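Local coordinates for protein CCMAN5 (Cellulosimicrobium cellulans, PDB 2XSG) that hydrolyses alpha-mannosidic linkages as a family 92 glycoside hydrolase and enables mannose-6-phosphate modification of lysosomal enzymes produced in yeast, at residues 104-109 with 113-118; 144-149 with 276-281. All coordinates share one frame; numbering follows the deposited sequence.

Interaction 1: 104-109 with 113-118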
ATOM      1  N   ASP A 104     -11.961  -7.723  23.973  1.00  8.28           N
ATOM      2  CA  ASP A 104     -11.542  -8.715  24.981  1.00 10.20           C
ATOM      3  C   ASP A 104     -11.806 -10.146  24.510  1.00 10.11           C
ATOM      4  O   ASP A 104     -11.235 -11.099  25.041  1.00 10.71           O
ATOM      5  CB  ASP A 104     -12.266  -8.473  26.314  1.00 11.51           C
ATOM      6  CG  ASP A 104     -11.914  -7.136  26.937  1.00 14.56           C
ATOM      7  OD1 ASP A 104     -10.745  -6.717  26.831  1.00 17.97           O
ATOM      8  OD2 ASP A 104     -12.815  -6.498  27.529  1.00 20.35           O
ATOM      9  N   ASP A 105     -12.695 -10.298  23.529  1.00  9.99           N
ATOM     10  CA  ASP A 105     -13.003 -11.601  22.954  1.00 10.01           C
ATOM     11  C   ASP A 105     -12.730 -11.562  21.445  1.00  9.51           C
ATOM     12  O   ASP A 105     -13.618 -11.778  20.630  1.00  9.57           O
ATOM     13  CB  ASP A 105     -14.463 -11.984  23.255  1.00 10.07           C
ATOM     14  CG  ASP A 105     -14.749 -13.459  23.015  1.00 11.79           C
ATOM     15  OD1 ASP A 105     -13.793 -14.250  23.034  1.00 14.28           O
ATOM     16  OD2 ASP A 105     -15.930 -13.849  22.842  1.00 12.48           O
ATOM     17  N   GLU A 106     -11.480 -11.284  21.096  1.00  9.48           N
ATOM     18  CA  GLU A 106     -11.055 -11.072  19.718  1.00  9.26           C
ATOM     19  C   GLU A 106      -9.557 -11.310  19.701  1.00  9.44           C
ATOM     20  O   GLU A 106      -8.850 -10.850  20.604  1.00  8.73           O
ATOM     21  CB  GLU A 106     -11.356  -9.630  19.281  1.00  9.06           C
ATOM     22  CG  GLU A 106     -11.068  -9.309  17.821  1.00  8.94           C
ATOM     23  CD  GLU A 106     -11.128  -7.813  17.524  1.00  9.81           C
ATOM     24  OE1 GLU A 106     -10.572  -7.028  18.325  1.00  6.98           O
ATOM     25  OE2 GLU A 106     -11.721  -7.417  16.480  1.00  9.06           O
ATOM     26  N   ASP A 107      -9.090 -12.002  18.661  1.00  9.20           N
ATOM     27  CA  ASP A 107      -7.690 -12.412  18.507  1.00  9.20           C
ATOM     28  C   ASP A 107      -7.348 -12.543  17.007  1.00  8.03           C
ATOM     29  O   ASP A 107      -8.092 -13.154  16.252  1.00  7.14           O
ATOM     30  CB  ASP A 107      -7.500 -13.762  19.216  1.00 10.38           C
ATOM     31  CG  ASP A 107      -6.064 -14.238  19.219  1.00 14.14           C
ATOM     32  OD1 ASP A 107      -5.136 -13.400  19.334  1.00 18.14           O
ATOM     33  OD2 ASP A 107      -5.864 -15.478  19.138  1.00 20.52           O
ATOM     34  N   ALA A 108      -6.230 -11.959  16.582  1.00  6.23           N
ATOM     35  CA  ALA A 108      -5.831 -12.032  15.198  1.00  5.45           C
ATOM     36  C   ALA A 108      -4.326 -11.877  15.051  1.00  4.95           C
ATOM     37  O   ALA A 108      -3.642 -11.392  15.947  1.00  4.09           O
ATOM     38  CB  ALA A 108      -6.595 -10.963  14.324  1.00  5.54           C
ATOM     39  N   GLY A 109      -3.829 -12.313  13.903  1.00  4.59           N
ATOM     40  CA  GLY A 109      -2.416 -12.236  13.560  1.00  4.60           C
ATOM     41  C   GLY A 109      -2.258 -12.811  12.166  1.00  4.10           C
ATOM     42  O   GLY A 109      -3.263 -13.200  11.545  1.00  4.04           O
ATOM     43  N   TYR A 113      -8.071 -14.540  11.791  1.00  4.90           N
ATOM     44  CA  TYR A 113      -8.799 -13.631  12.671  1.00  5.36           C
ATOM     45  C   TYR A 113      -9.908 -14.392  13.423  1.00  5.85           C
ATOM     46  O   TYR A 113     -10.581 -15.247  12.845  1.00  6.22           O
ATOM     47  CB  TYR A 113      -9.368 -12.458  11.868  1.00  4.96           C
ATOM     48  CG  TYR A 113     -10.307 -11.575  12.656  1.00  5.13           C
ATOM     49  CD1 TYR A 113     -11.652 -11.935  12.822  1.00  5.28           C
ATOM     50  CD2 TYR A 113      -9.870 -10.386  13.211  1.00  4.85           C
ATOM     51  CE1 TYR A 113     -12.524 -11.141  13.528  1.00  4.04           C
ATOM     52  CE2 TYR A 113     -10.739  -9.573  13.926  1.00  4.63           C
ATOM     53  CZ  TYR A 113     -12.068  -9.960  14.079  1.00  5.72           C
ATOM     54  OH  TYR A 113     -12.936  -9.182  14.802  1.00  5.62           O
ATOM     55  N   SER A 114     -10.080 -14.097  14.711  1.00  5.28           N
ATOM     56  CA  SER A 114     -11.105 -14.780  15.512  1.00  5.75           C
ATOM     57  C   SER A 114     -11.814 -13.784  16.437  1.00  5.24           C
ATOM     58  O   SER A 114     -11.190 -12.826  16.931  1.00  4.46           O
ATOM     59  CB  SER A 114     -10.502 -15.959  16.301  1.00  6.19           C
ATOM     60  OG  SER A 114      -9.588 -16.731  15.505  1.00  6.84           O
ATOM     61  N   VAL A 115     -13.121 -13.996  16.640  1.00  4.90           N
ATOM     62  CA  VAL A 115     -13.959 -13.108  17.462  1.00  4.53           C
ATOM     63  C   VAL A 115     -15.185 -13.863  17.991  1.00  5.42           C
ATOM     64  O   VAL A 115     -15.745 -14.753  17.313  1.00  5.42           O
ATOM     65  CB  VAL A 115     -14.416 -11.842  16.676  1.00  4.69           C
ATOM     66  CG1 VAL A 115     -15.372 -12.199  15.507  1.00  3.03           C
ATOM     67  CG2 VAL A 115     -15.072 -10.800  17.613  1.00  4.48           C
ATOM     68  N   GLY A 116     -15.563 -13.541  19.220  1.00  4.56           N
ATOM     69  CA  GLY A 116     -16.815 -14.019  19.783  1.00  5.51           C
ATOM     70  C   GLY A 116     -17.907 -13.012  19.494  1.00  5.85           C
ATOM     71  O   GLY A 116     -17.823 -11.856  19.908  1.00  5.85           O
ATOM     72  N   LEU A 117     -18.916 -13.450  18.745  1.00  5.87           N
ATOM     73  CA  LEU A 117     -20.024 -12.590  18.358  1.00  5.77           C
ATOM     74  C   LEU A 117     -21.236 -12.919  19.201  1.00  6.13           C
ATOM     75  O   LEU A 117     -21.524 -14.091  19.422  1.00  6.77           O
ATOM     76  CB  LEU A 117     -20.352 -12.781  16.868  1.00  5.55           C
ATOM     77  CG  LEU A 117     -19.244 -12.482  15.853  1.00  4.53           C
ATOM     78  CD1 LEU A 117     -19.655 -12.957  14.420  1.00  3.81           C
ATOM     79  CD2 LEU A 117     -18.874 -10.992  15.887  1.00  3.95           C
ATOM     80  N   GLY A 118     -21.921 -11.889  19.698  1.00  5.86           N
ATOM     81  CA  GLY A 118     -23.175 -12.081  20.404  1.00  6.00           C
ATOM     82  C   GLY A 118     -24.200 -12.714  19.486  1.00  5.95           C
ATOM     83  O   GLY A 118     -24.339 -12.325  18.310  1.00  6.24           O
TER
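Three backbone hydrogen bonds zip D105 and D107 to S114 and G116, making 106-109 and 113-118 the two arms of an antiparallel beta hairpin whose short segments run 171° apart. D107 and S114 form a hydrogen-bonded pair: D107 N gives to S114 O at 2.8 Å, and S114 N returns a bond of 2.7 Å to D107 O. G116 N to D105 O, 3.0 Å, adds a third rung where the first arm enters. The non-hydrogen-bonded pair E106-V115 sits between these bonds and A108-Y113 beyond them, toward the turn; all four side chains are on one face.

The polar contact on that face is diagonal. E106 has its CG trans to its own nitrogen (chi1 -175°) and runs out extended, which brings the carboxylate to the edge of the Y113 ring. Y113 OH donates to the anti lone pair of E106 OE2 at 2.7 Å, with carboxylate and ring planes 79° apart. Y52 OH also bonds OE2 and H103 holds OE1, so the carboxylate is gripped at both oxygens. A phenylalanine in place of Y113 would probably leave OE2 with Y52 but without its partner from the hairpin.

Apolar contact is slight: A108 CB meets Y113 CD2 at 3.5 Å. At the open end, D105 OD2 lies 3.2 Å from G116 CA, so close that a CB on that glycine would collide with it.

On its other side, strand 112-121 bonds to strand 133-140, while I59 of strand 58-63 packs against Y113 and F101 against E106 and V115.

Interaction 2: 144-149 with 276-281; sequences SGVHRY and DAIRDR
D276, near the start of helix 275-290, takes the end of R148 on a single oxygen. OD1 receives R148 NH2 at 3.0 Å on its syn lone pair and R148 NH1 at 3.1 Å from well above the carboxylate plane; the two flat groups stand 85° apart. The approach is end-on to the guanidinium, whose chain bends at chi3 (56°) after leaving the strand. R148 NH2 has a second anion, E137 OE1, so the arginine joins two carboxylates.

Next to make contact is I278. Its CD1 touches V146 CG1 at 4.1 Å, a modest apolar meeting of branch ends.

R279 turns back to the same acid, its NH1 forming a salt bridge to D276 OD1 at 3.2 Å. This sets R279 NH1 3.7 Å from R148 NH2, and the shared carboxylate probably offsets the two positive charges. D280 completes the network: R279 NH2 donates to D280 OD1 at 3.2 Å, almost in the guanidinium plane, though the D280 carboxylate is crowded against D276 O in the model, so its exact place is less sure.

The helix crosses the strand with short-segment axes 9.8 Å apart, on the face carrying V146 and R148. Strand 144-150 lies between strands 133-140 and 248-255, and I278 and R279 reach Q251 and A139 on these flanking strands. H147 and Y149 instead pack on V81 of strand 80-84, in the second sheet.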
ATOM      1  N   SER A 144      -7.899 -18.128  -0.927  1.00  2.54           N
ATOM      2  CA  SER A 144      -9.022 -18.713  -0.200  1.00  3.15           C
ATOM      3  C   SER A 144      -9.236 -18.130   1.188  1.00  3.43           C
ATOM      4  O   SER A 144      -8.287 -17.753   1.875  1.00  3.00           O
ATOM      5  CB  SER A 144      -8.840 -20.224  -0.024  1.00  3.51           C
ATOM      6  OG  SER A 144      -8.679 -20.887  -1.256  1.00  4.24           O
ATOM      7  N   GLY A 145     -10.499 -18.093   1.593  1.00  3.11           N
ATOM      8  CA  GLY A 145     -10.857 -17.771   2.955  1.00  3.61           C
ATOM      9  C   GLY A 145     -11.600 -18.936   3.561  1.00  3.87           C
ATOM     10  O   GLY A 145     -12.545 -19.457   2.952  1.00  4.41           O
ATOM     11  N   VAL A 146     -11.177 -19.358   4.750  1.00  3.73           N
ATOM     12  CA  VAL A 146     -11.857 -20.454   5.436  1.00  3.66           C
ATOM     13  C   VAL A 146     -12.452 -19.956   6.719  1.00  3.62           C
ATOM     14  O   VAL A 146     -11.864 -19.083   7.380  1.00  3.73           O
ATOM     15  CB  VAL A 146     -10.965 -21.716   5.677  1.00  3.52           C
ATOM     16  CG1 VAL A 146     -10.546 -22.283   4.354  1.00  2.00           C
ATOM     17  CG2 VAL A 146      -9.737 -21.405   6.565  1.00  3.12           C
ATOM     18  N   HIS A 147     -13.620 -20.515   7.034  1.00  3.54           N
ATOM     19  CA  HIS A 147     -14.437 -20.153   8.192  1.00  4.27           C
ATOM     20  C   HIS A 147     -14.712 -21.387   9.060  1.00  4.94           C
ATOM     21  O   HIS A 147     -15.018 -22.482   8.535  1.00  4.14           O
ATOM     22  CB  HIS A 147     -15.797 -19.631   7.740  1.00  4.56           C
ATOM     23  CG  HIS A 147     -15.735 -18.455   6.815  1.00  4.54           C
ATOM     24  ND1 HIS A 147     -16.362 -17.258   7.097  1.00  5.06           N
ATOM     25  CD2 HIS A 147     -15.159 -18.303   5.599  1.00  5.03           C
ATOM     26  CE1 HIS A 147     -16.149 -16.409   6.109  1.00  4.31           C
ATOM     27  NE2 HIS A 147     -15.425 -17.016   5.186  1.00  6.90           N
ATOM     28  N   ARG A 148     -14.609 -21.198  10.376  1.00  4.59           N
ATOM     29  CA  ARG A 148     -15.134 -22.155  11.365  1.00  5.28           C
ATOM     30  C   ARG A 148     -15.979 -21.431  12.419  1.00  5.20           C
ATOM     31  O   ARG A 148     -15.477 -20.531  13.117  1.00  5.21           O
ATOM     32  CB  ARG A 148     -13.996 -22.929  12.048  1.00  4.87           C
ATOM     33  CG  ARG A 148     -14.485 -24.015  12.999  1.00  4.42           C
ATOM     34  CD  ARG A 148     -13.343 -24.876  13.474  1.00  5.64           C
ATOM     35  NE  ARG A 148     -12.282 -24.088  14.117  1.00  5.99           N
ATOM     36  CZ  ARG A 148     -11.043 -24.532  14.283  1.00  7.25           C
ATOM     37  NH1 ARG A 148     -10.715 -25.746  13.834  1.00  6.62           N
ATOM     38  NH2 ARG A 148     -10.129 -23.771  14.880  1.00  6.99           N
ATOM     39  N   TYR A 149     -17.249 -21.831  12.534  1.00  5.41           N
ATOM     40  CA  TYR A 149     -18.211 -21.215  13.457  1.00  5.88           C
ATOM     41  C   TYR A 149     -18.729 -22.203  14.485  1.00  5.91           C
ATOM     42  O   TYR A 149     -19.027 -23.359  14.154  1.00  6.66           O
ATOM     43  CB  TYR A 149     -19.418 -20.652  12.685  1.00  5.73           C
ATOM     44  CG  TYR A 149     -19.062 -19.544  11.742  1.00  6.09           C
ATOM     45  CD1 TYR A 149     -18.942 -19.786  10.379  1.00  4.90           C
ATOM     46  CD2 TYR A 149     -18.840 -18.248  12.212  1.00  3.85           C
ATOM     47  CE1 TYR A 149     -18.609 -18.764   9.500  1.00  6.05           C
ATOM     48  CE2 TYR A 149     -18.497 -17.224  11.340  1.00  4.36           C
ATOM     49  CZ  TYR A 149     -18.374 -17.490   9.987  1.00  3.86           C
ATOM     50  OH  TYR A 149     -18.037 -16.488   9.112  1.00  4.06           O
ATOM     51  N   ASP A 276      -7.368 -25.882  10.956  1.00  4.76           N
ATOM     52  CA  ASP A 276      -6.143 -25.664  11.738  1.00  5.78           C
ATOM     53  C   ASP A 276      -4.878 -25.731  10.897  1.00  5.99           C
ATOM     54  O   ASP A 276      -3.972 -24.898  11.082  1.00  6.87           O
ATOM     55  CB  ASP A 276      -6.033 -26.668  12.908  1.00  6.07           C
ATOM     56  CG  ASP A 276      -7.006 -26.368  14.037  1.00  8.59           C
ATOM     57  OD1 ASP A 276      -7.656 -25.302  14.009  1.00 10.24           O
ATOM     58  OD2 ASP A 276      -7.126 -27.213  14.953  1.00 10.14           O
ATOM     59  N   ALA A 277      -4.817 -26.715   9.990  1.00  5.06           N
ATOM     60  CA  ALA A 277      -3.658 -26.900   9.103  1.00  5.08           C
ATOM     61  C   ALA A 277      -3.537 -25.808   8.039  1.00  5.08           C
ATOM     62  O   ALA A 277      -2.432 -25.411   7.696  1.00  5.19           O
ATOM     63  CB  ALA A 277      -3.669 -28.291   8.442  1.00  4.07           C
ATOM     64  N   ILE A 278      -4.663 -25.342   7.516  1.00  4.75           N
ATOM     65  CA  ILE A 278      -4.640 -24.194   6.609  1.00  5.84           C
ATOM     66  C   ILE A 278      -4.185 -22.928   7.339  1.00  6.01           C
ATOM     67  O   ILE A 278      -3.344 -22.186   6.834  1.00  6.86           O
ATOM     68  CB  ILE A 278      -6.011 -23.983   5.896  1.00  5.63           C
ATOM     69  CG1 ILE A 278      -6.357 -25.203   5.030  1.00  4.68           C
ATOM     70  CG2 ILE A 278      -5.986 -22.715   5.044  1.00  7.21           C
ATOM     71  CD1 ILE A 278      -7.894 -25.367   4.735  1.00  3.44           C
ATOM     72  N   ARG A 279      -4.720 -22.695   8.537  1.00  6.80           N
ATOM     73  CA  ARG A 279      -4.300 -21.551   9.360  1.00  6.83           C
ATOM     74  C   ARG A 279      -2.815 -21.656   9.696  1.00  6.83           C
ATOM     75  O   ARG A 279      -2.074 -20.680   9.565  1.00  6.59           O
ATOM     76  CB  ARG A 279      -5.115 -21.480  10.647  1.00  6.75           C
ATOM     77  CG  ARG A 279      -4.879 -20.208  11.499  1.00  8.35           C
ATOM     78  CD  ARG A 279      -5.423 -20.391  12.937  1.00 11.83           C
ATOM     79  NE  ARG A 279      -4.820 -21.598  13.496  1.00 14.01           N
ATOM     80  CZ  ARG A 279      -5.418 -22.479  14.286  1.00 14.91           C
ATOM     81  NH1 ARG A 279      -6.688 -22.306  14.680  1.00 15.32           N
ATOM     82  NH2 ARG A 279      -4.722 -23.544  14.677  1.00 11.97           N
ATOM     83  N   ASP A 280      -2.396 -22.844  10.132  1.00  7.44           N
ATOM     84  CA  ASP A 280      -1.006 -23.080  10.528  1.00  7.77           C
ATOM     85  C   ASP A 280      -0.053 -22.857   9.361  1.00  7.79           C
ATOM     86  O   ASP A 280       1.019 -22.259   9.523  1.00  8.15           O
ATOM     87  CB  ASP A 280      -0.834 -24.503  11.063  1.00  7.90           C
ATOM     88  CG  ASP A 280      -1.450 -24.708  12.452  1.00  8.94           C
ATOM     89  OD1 ASP A 280      -1.960 -23.742  13.065  1.00 11.12           O
ATOM     90  OD2 ASP A 280      -1.403 -25.854  12.943  1.00  8.26           O
ATOM     91  N   ARG A 281      -0.425 -23.363   8.186  1.00  7.69           N
ATOM     92  CA  ARG A 281       0.435 -23.230   7.002  1.00  7.74           C
ATOM     93  C   ARG A 281       0.615 -21.776   6.562  1.00  7.31           C
ATOM     94  O   ARG A 281       1.698 -21.375   6.120  1.00  7.07           O
ATOM     95  CB  ARG A 281      -0.075 -24.085   5.854  1.00  7.90           C
ATOM     96  CG  ARG A 281       0.779 -24.002   4.606  1.00  9.37           C
ATOM     97  CD  ARG A 281       0.119 -24.719   3.442  1.00 11.52           C
ATOM     98  NE  ARG A 281      -1.147 -24.087   3.068  1.00  9.95           N
ATOM     99  CZ  ARG A 281      -1.992 -24.562   2.155  1.00  9.96           C
ATOM    100  NH1 ARG A 281      -1.724 -25.691   1.509  1.00  6.73           N
ATOM    101  NH2 ARG A 281      -3.119 -23.904   1.892  1.00  8.76           N
TER

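Overall arrangement
From the N terminus, interaction 1 closes first, a tight hairpin with two residues between its strands. The chain then runs on through strand 133-140 to 144-149, where interaction 2 opens; it closes only after 126 residues, at 276-281. The two are therefore in series, neither nested nor crossed. Both reach the same antiparallel sheet, with centres about 15 Å apart and no direct touch. E137 of strand 133-140 bridges them, touching S114 of the hairpin and pairing with R148. Interaction 1 pairs strand 106-109, at an edge of that sheet within the chain, with its neighbour in sequence, whereas interaction 2 ties that N-terminal domain sheet to a helix from the sequence region of the catalytic domain.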